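Local coordinates for RimK-related lysine biosynthesis protein (Thermococcus kodakarensis, PDB 5K2M) that probably acts as an ATP-dependent, magnesium-using ATP-grasp ligase of the LysX subfamily in amino-acid biosynthesis, and binds ADP and magnesium, at residues 8-11 / 12-16; 18-21 / 22-25; 264-267 / 268-272. All coordinates share one frame; numbering follows the deposited sequence.

Contact 1: residues 8-11 / 12-16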
loop_
_atom_site.group_PDB
_atom_site.type_symbol
_atom_site.label_atom_id
_atom_site.label_comp_id
_atom_site.label_asym_id
_atom_site.label_seq_id
_atom_site.Cartn_x
_atom_site.Cartn_y
_atom_site.Cartn_z
ATOM N N THR A 8 -22.882 -33.138 17.329
ATOM C CA THR A 8 -22.225 -33.939 16.310
ATOM C C THR A 8 -23.188 -35.036 15.894
ATOM O O THR A 8 -23.553 -35.149 14.724
ATOM C CB THR A 8 -20.933 -34.549 16.865
ATOM O OG1 THR A 8 -20.161 -33.514 17.481
ATOM C CG2 THR A 8 -20.127 -35.225 15.749
ATOM N N VAL A 9 -23.602 -35.836 16.870
ATOM C CA VAL A 9 -24.675 -36.797 16.681
ATOM C C VAL A 9 -25.653 -36.552 17.819
ATOM O O VAL A 9 -25.285 -35.977 18.847
ATOM C CB VAL A 9 -24.169 -38.268 16.663
ATOM C CG1 VAL A 9 -23.242 -38.518 15.475
ATOM C CG2 VAL A 9 -23.463 -38.641 17.950
ATOM N N LEU A 10 -26.895 -36.964 17.636
ATOM C CA LEU A 10 -27.900 -36.801 18.671
ATOM C C LEU A 10 -28.012 -38.093 19.468
ATOM O O LEU A 10 -28.744 -39.012 19.084
ATOM C CB LEU A 10 -29.251 -36.403 18.064
ATOM C CG LEU A 10 -29.276 -35.050 17.349
ATOM C CD1 LEU A 10 -30.598 -34.853 16.625
ATOM C CD2 LEU A 10 -29.030 -33.891 18.304
ATOM N N ARG A 11 -27.256 -38.163 20.560
ATOM C CA ARG A 11 -27.329 -39.294 21.489
ATOM C C ARG A 11 -28.588 -39.123 22.342
ATOM O O ARG A 11 -29.310 -38.132 22.215
ATOM C CB ARG A 11 -26.079 -39.355 22.397
ATOM C CG ARG A 11 -24.751 -39.483 21.666
ATOM C CD ARG A 11 -23.547 -39.100 22.528
ATOM N NE ARG A 11 -23.497 -37.672 22.841
ATOM C CZ ARG A 11 -22.541 -37.078 23.563
ATOM N NH1 ARG A 11 -21.524 -37.787 24.052
ATOM N NH2 ARG A 11 -22.594 -35.759 23.802
ATOM N N ARG A 12 -28.860 -40.090 23.203
ATOM C CA ARG A 12 -30.004 -39.999 24.088
ATOM C C ARG A 12 -29.987 -38.688 24.895
ATOM O O ARG A 12 -31.012 -38.035 25.038
ATOM C CB ARG A 12 -30.042 -41.223 25.006
ATOM C CG ARG A 12 -30.968 -41.103 26.205
ATOM C CD ARG A 12 -32.427 -40.877 25.819
ATOM N NE ARG A 12 -33.143 -40.187 26.893
ATOM C CZ ARG A 12 -33.451 -40.726 28.074
ATOM N NH1 ARG A 12 -33.122 -41.987 28.362
ATOM N NH2 ARG A 12 -34.096 -39.993 28.979
ATOM N N GLU A 13 -28.825 -38.309 25.413
ATOM C CA GLU A 13 -28.679 -37.049 26.139
ATOM C C GLU A 13 -29.212 -35.842 25.342
ATOM O O GLU A 13 -29.974 -35.028 25.882
ATOM C CB GLU A 13 -27.219 -36.804 26.536
ATOM C CG GLU A 13 -26.710 -37.660 27.693
ATOM C CD GLU A 13 -26.088 -38.988 27.262
ATOM O OE1 GLU A 13 -25.352 -39.584 28.081
ATOM O OE2 GLU A 13 -26.333 -39.448 26.120
ATOM N N GLU A 14 -28.830 -35.745 24.061
ATOM C CA GLU A 14 -29.224 -34.603 23.217
ATOM C C GLU A 14 -30.717 -34.589 22.918
ATOM O O GLU A 14 -31.341 -33.524 22.875
ATOM C CB GLU A 14 -28.418 -34.555 21.907
ATOM C CG GLU A 14 -27.002 -34.027 22.072
ATOM C CD GLU A 14 -26.052 -35.026 22.728
ATOM O OE1 GLU A 14 -26.040 -36.206 22.308
ATOM O OE2 GLU A 14 -25.315 -34.636 23.667
ATOM N N MET A 15 -31.297 -35.767 22.722
ATOM C CA MET A 15 -32.743 -35.862 22.504
ATOM C C MET A 15 -33.516 -35.444 23.763
ATOM O O MET A 15 -34.565 -34.821 23.670
ATOM C CB MET A 15 -33.146 -37.281 22.067
ATOM C CG MET A 15 -32.526 -37.769 20.752
ATOM S SD MET A 15 -32.771 -36.699 19.305
ATOM C CE MET A 15 -34.559 -36.577 19.195
ATOM N N ALA A 16 -32.999 -35.788 24.940
ATOM C CA ALA A 16 -33.633 -35.376 26.185
ATOM C C ALA A 16 -33.481 -33.858 26.357
ATOM O O ALA A 16 -34.430 -33.166 26.729
ATOM C CB ALA A 16 -33.025 -36.123 27.366
#
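Arg11 and Glu14 meet through both backbone and side chain, three residues apart at the start of helix 12-24. The Arg11 side chain can be followed outward. Its CB lies 3.2 Å from Glu14 OE1. CG stands anti to the carbonyl carbon (chi1 -59°), and CG and CD then pass the same oxygen. A bend at chi3 turns the guanidinium back to the carboxylate. NE donates to Glu14 OE1 at 3.0 Å, with that oxygen in the guanidinium plane. NH2 donates to Glu14 OE2 at 2.9 Å, tilted somewhat from the plane. This salt bridge is side-on, one nitrogen to each oxygen, both met on the syn side, with the two planes 15° apart. NH1 forms a salt bridge with Glu247.

Arg11 is the N-cap residue of the helix that follows strand 2-7, an inner strand of the parallel sheet. Its N-H bonds to Glu14 OE1 at 2.9 Å, on the anti lone pair. With Glu14 three residues past the N-cap, this is the one half of a capping box that forms. OE1 thus accepts from two donors of one residue. Glu14 OE2 also has a second partner, Arg49 on strand 45-49, so the cap is tied to the sheet. The helical bonding starts with Met15 N to Arg11 O, 3.1 Å and nearly straight.

Beside the cap, Leu10 CD2 packs on Glu14 CB, and Leu10 CB lies 3.7 Å from Met15 SD. The Leu10 and Met15 side chains cross at about a right angle, and both residues also pack against the chain of another protein.

Contact 2: residues 18-21 / 22-25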
loop_
_atom_site.group_PDB
_atom_site.type_symbol
_atom_site.label_atom_id
_atom_site.label_comp_id
_atom_site.label_asym_id
_atom_site.label_seq_id
_atom_site.Cartn_x
_atom_site.Cartn_y
_atom_site.Cartn_z
ATOM N N LYS A 18 -33.199 -31.666 24.022
ATOM C CA LYS A 18 -34.082 -31.062 23.040
ATOM C C LYS A 18 -35.519 -30.996 23.544
ATOM O O LYS A 18 -36.154 -29.951 23.452
ATOM C CB LYS A 18 -34.018 -31.852 21.734
ATOM C CG LYS A 18 -35.072 -31.459 20.711
ATOM C CD LYS A 18 -34.792 -32.138 19.381
ATOM C CE LYS A 18 -35.605 -31.544 18.245
ATOM N NZ LYS A 18 -36.764 -32.404 17.924
ATOM N N GLU A 19 -36.019 -32.113 24.075
ATOM C CA GLU A 19 -37.378 -32.166 24.624
ATOM C C GLU A 19 -37.574 -31.126 25.726
ATOM O O GLU A 19 -38.553 -30.383 25.702
ATOM C CB GLU A 19 -37.708 -33.569 25.161
ATOM C CG GLU A 19 -39.180 -33.788 25.525
ATOM C CD GLU A 19 -39.567 -33.256 26.904
ATOM O OE1 GLU A 19 -40.672 -32.673 27.051
ATOM O OE2 GLU A 19 -38.775 -33.417 27.854
ATOM N N ARG A 20 -36.639 -31.058 26.672
ATOM C CA ARG A 20 -36.774 -30.126 27.809
ATOM C C ARG A 20 -36.711 -28.681 27.336
ATOM O O ARG A 20 -37.519 -27.862 27.755
ATOM C CB ARG A 20 -35.696 -30.339 28.863
ATOM C CG ARG A 20 -35.600 -31.747 29.415
ATOM C CD ARG A 20 -36.768 -32.192 30.281
ATOM N NE ARG A 20 -36.393 -33.469 30.893
ATOM C CZ ARG A 20 -36.311 -34.638 30.241
ATOM N NH1 ARG A 20 -36.646 -34.746 28.952
ATOM N NH2 ARG A 20 -35.908 -35.724 30.897
ATOM N N ALA A 21 -35.764 -28.388 26.445
ATOM C CA ALA A 21 -35.616 -27.048 25.879
ATOM C C ALA A 21 -36.923 -26.578 25.264
ATOM O O ALA A 21 -37.281 -25.403 25.394
ATOM C CB ALA A 21 -34.498 -27.013 24.842
ATOM N N GLY A 22 -37.637 -27.503 24.618
ATOM C CA GLY A 22 -38.920 -27.203 23.978
ATOM C C GLY A 22 -40.021 -26.786 24.942
ATOM O O GLY A 22 -40.986 -26.159 24.541
ATOM N N GLU A 23 -39.882 -27.136 26.215
ATOM C CA GLU A 23 -40.827 -26.683 27.242
ATOM C C GLU A 23 -40.614 -25.203 27.593
ATOM O O GLU A 23 -41.537 -24.540 28.050
ATOM C CB GLU A 23 -40.719 -27.554 28.505
ATOM C CG GLU A 23 -40.965 -29.043 28.275
ATOM C CD GLU A 23 -40.893 -29.874 29.554
ATOM O OE1 GLU A 23 -40.784 -31.121 29.456
ATOM O OE2 GLU A 23 -40.954 -29.295 30.665
ATOM N N PHE A 24 -39.406 -24.689 27.380
ATOM C CA PHE A 24 -39.065 -23.302 27.739
ATOM C C PHE A 24 -39.078 -22.325 26.561
ATOM O O PHE A 24 -39.126 -21.116 26.763
ATOM C CB PHE A 24 -37.695 -23.258 28.420
ATOM C CG PHE A 24 -37.671 -23.944 29.749
ATOM C CD1 PHE A 24 -37.481 -25.319 29.831
ATOM C CD2 PHE A 24 -37.860 -23.223 30.925
ATOM C CE1 PHE A 24 -37.468 -25.966 31.059
ATOM C CE2 PHE A 24 -37.847 -23.860 32.155
ATOM C CZ PHE A 24 -37.650 -25.235 32.223
ATOM N N GLY A 25 -39.035 -22.836 25.336
ATOM C CA GLY A 25 -39.076 -21.971 24.159
ATOM C C GLY A 25 -38.822 -22.713 22.862
ATOM O O GLY A 25 -38.982 -23.917 22.787
#
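Ala21 O accepts two N-H groups at the C-terminal end of helix 12-24. Phe24 N donates to it at 3.0 Å, from above the carbonyl plane. Gly25 N adds a weak bond at 3.1 Å. This is the last turn of the helix in the beta-alpha-beta unit made of strand 2-7, helix 12-24 and strand 26-31. Gly25 leaves the helical backbone with positive phi, and strand 26-31 follows at once.

The turn tightens before it ends. Gly22 N still bonds to Lys18 O, with a weak second bond to Glu19 O. Glu23 N instead reaches back only three residues, to Arg20 O, at 2.9 Å. That donor also sits above the carbonyl plane, 58° out of it. Glu23 and Phe24 thus both bond three residues back, and the weak bond of Gly25 spans four.

Two acidic side chains meet on the exposed side. Glu19 OE1 and Glu23 OE1 are 2.9 Å apart, and their carboxylate planes are turned 59° from each other. Both are acceptors, so the approach should be unfavourable if both are charged. Glu19 has CG anti to its backbone N (chi1 -170°), and a bend at chi2 carries the carboxylate forward along the helix, toward Glu23. There OE2 also takes NH1 of Arg20 in a salt bridge of 2.7 Å, which should ease the negative charge. Arg20 NH2 pairs with Asp258. Lys18 NZ forms a salt bridge with an acidic side chain of the chain of another protein.

Phe24 packs on helix 259-272, while the edge of its ring faces back to the turn. Its CD1 lies 3.3 Å from Arg20 O, close to the ring plane.

Contact 3: residues 264-267 / 268-272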
loop_
_atom_site.group_PDB
_atom_site.type_symbol
_atom_site.label_atom_id
_atom_site.label_comp_id
_atom_site.label_asym_id
_atom_site.label_seq_id
_atom_site.Cartn_x
_atom_site.Cartn_y
_atom_site.Cartn_z
ATOM N N VAL A 264 -30.999 -27.625 31.019
ATOM C CA VAL A 264 -31.785 -26.644 30.272
ATOM C C VAL A 264 -32.242 -25.475 31.163
ATOM O O VAL A 264 -32.208 -24.321 30.727
ATOM C CB VAL A 264 -32.986 -27.303 29.575
ATOM C CG1 VAL A 264 -33.942 -26.262 29.024
ATOM C CG2 VAL A 264 -32.500 -28.211 28.450
ATOM N N GLU A 265 -32.647 -25.768 32.398
ATOM C CA GLU A 265 -33.045 -24.712 33.346
ATOM C C GLU A 265 -31.890 -23.756 33.619
ATOM O O GLU A 265 -32.070 -22.551 33.691
ATOM C CB GLU A 265 -33.553 -25.311 34.664
ATOM C CG GLU A 265 -34.913 -25.990 34.548
ATOM C CD GLU A 265 -35.302 -26.811 35.774
ATOM O OE1 GLU A 265 -34.642 -26.699 36.832
ATOM O OE2 GLU A 265 -36.288 -27.572 35.677
ATOM N N TYR A 266 -30.691 -24.303 33.752
ATOM C CA TYR A 266 -29.516 -23.488 33.903
ATOM C C TYR A 266 -29.271 -22.659 32.643
ATOM O O TYR A 266 -29.019 -21.461 32.725
ATOM C CB TYR A 266 -28.317 -24.368 34.200
ATOM C CG TYR A 266 -27.063 -23.577 34.392
ATOM C CD1 TYR A 266 -26.885 -22.809 35.525
ATOM C CD2 TYR A 266 -26.063 -23.584 33.443
ATOM C CE1 TYR A 266 -25.748 -22.063 35.711
ATOM C CE2 TYR A 266 -24.912 -22.842 33.623
ATOM C CZ TYR A 266 -24.762 -22.094 34.766
ATOM O OH TYR A 266 -23.640 -21.356 34.970
ATOM N N ALA A 267 -29.355 -23.295 31.475
ATOM C CA ALA A 267 -29.256 -22.570 30.219
ATOM C C ALA A 267 -30.278 -21.435 30.158
ATOM O O ALA A 267 -29.935 -20.336 29.733
ATOM C CB ALA A 267 -29.435 -23.501 29.033
ATOM N N VAL A 268 -31.520 -21.676 30.577
ATOM C CA VAL A 268 -32.497 -20.587 30.532
ATOM C C VAL A 268 -32.113 -19.462 31.507
ATOM O O VAL A 268 -32.261 -18.289 31.173
ATOM C CB VAL A 268 -33.991 -21.011 30.681
ATOM C CG1 VAL A 268 -34.312 -22.251 29.855
ATOM C CG2 VAL A 268 -34.405 -21.192 32.132
ATOM N N GLU A 269 -31.596 -19.811 32.686
ATOM C CA GLU A 269 -31.073 -18.791 33.602
ATOM C C GLU A 269 -29.935 -17.971 32.977
ATOM O O GLU A 269 -29.927 -16.755 33.133
ATOM C CB GLU A 269 -30.620 -19.391 34.941
ATOM C CG GLU A 269 -31.744 -19.892 35.835
ATOM C CD GLU A 269 -32.786 -18.817 36.130
ATOM O OE1 GLU A 269 -32.389 -17.694 36.495
ATOM O OE2 GLU A 269 -34.001 -19.086 35.971
ATOM N N VAL A 270 -28.991 -18.598 32.264
ATOM C CA VAL A 270 -27.898 -17.804 31.651
ATOM C C VAL A 270 -28.387 -16.904 30.504
ATOM O O VAL A 270 -27.866 -15.812 30.320
ATOM C CB VAL A 270 -26.629 -18.609 31.211
ATOM C CG1 VAL A 270 -26.297 -19.736 32.179
ATOM C CG2 VAL A 270 -26.740 -19.123 29.795
ATOM N N ALA A 271 -29.396 -17.353 29.765
ATOM C CA ALA A 271 -30.029 -16.545 28.706
ATOM C C ALA A 271 -30.561 -15.200 29.205
ATOM O O ALA A 271 -30.453 -14.197 28.508
ATOM C CB ALA A 271 -31.166 -17.327 28.063
ATOM N N LYS A 272 -31.160 -15.198 30.394
ATOM C CA LYS A 272 -31.611 -13.958 31.061
ATOM C C LYS A 272 -30.441 -13.047 31.414
ATOM O O LYS A 272 -30.624 -11.852 31.611
ATOM C CB LYS A 272 -32.357 -14.275 32.348
ATOM C CG LYS A 272 -33.658 -15.015 32.149
ATOM C CD LYS A 272 -34.167 -15.558 33.474
ATOM C CE LYS A 272 -35.187 -16.649 33.242
ATOM N NZ LYS A 272 -35.586 -17.298 34.515
#
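Val270 CG1 sits over one face of the Tyr266 ring, four residues back along helix 259-272. This is a CH-pi contact, 3.9 Å from the ring centroid and 21° off the ring normal. The methyl is offset toward the rim, so its nearest ring atom is CE2, at 3.7 Å. It also lies near Tyr266 O. Tyr266 has CG anti to its backbone N (chi1 -179°), which swings the ring out beside the next turn.

On another side of the helix Val264 and Val268 touch more loosely, CG1 to CG1 at 4.1 Å. The two branches of Val268 straddle the preceding turn. CG1 lies 3.1 Å from Val264 O, and CG2 comes as near to Glu265 O.

Regular four-residue backbone bonds set this spacing. Val268 N bonds to Val264 O at 2.7 Å, and Val270 N to Tyr266 O at 2.9 Å. Near the C terminus of the chain, Glu269 OE2 takes Lys272 NZ in a salt bridge of 2.8 Å, from above the carboxylate plane.

The Tyr266 hydroxyl is hydrogen-bonded to Gly224 N, which anchors the far end of the ring. Outward from the helix, Tyr266, Ala267 and Val270 pack on Val71 of strand 70-71, while Val264 and Ala267 lie on Ile47 and Val270 and Ala271 on Val45, both in strand 45-49. Val264 and Val268 pack on Phe24 of helix 12-24, and Val264 also on Ile17.

Strand 2-7 leads into contact 1, which starts helix 12-24. Contact 2 ends the same helix and passes the chain to strand 26-31. The two centres are 14 Å apart. Together they mark both ends of the helical arm of a beta-alpha-beta unit. Contact 3 comes near the C terminus, on helix 259-272. All three are local and lie in series, so none nests in or crosses another. Contacts 2 and 3 touch where the helices pack: Ala21 CA lies 3.6 Å from Val264 CG1, and Phe24 CZ 3.7 Å from Glu265 CG. Helix 259-272 thus packs both on helix 12-24 and on the parallel sheet. Contacts 1 and 3 do not touch.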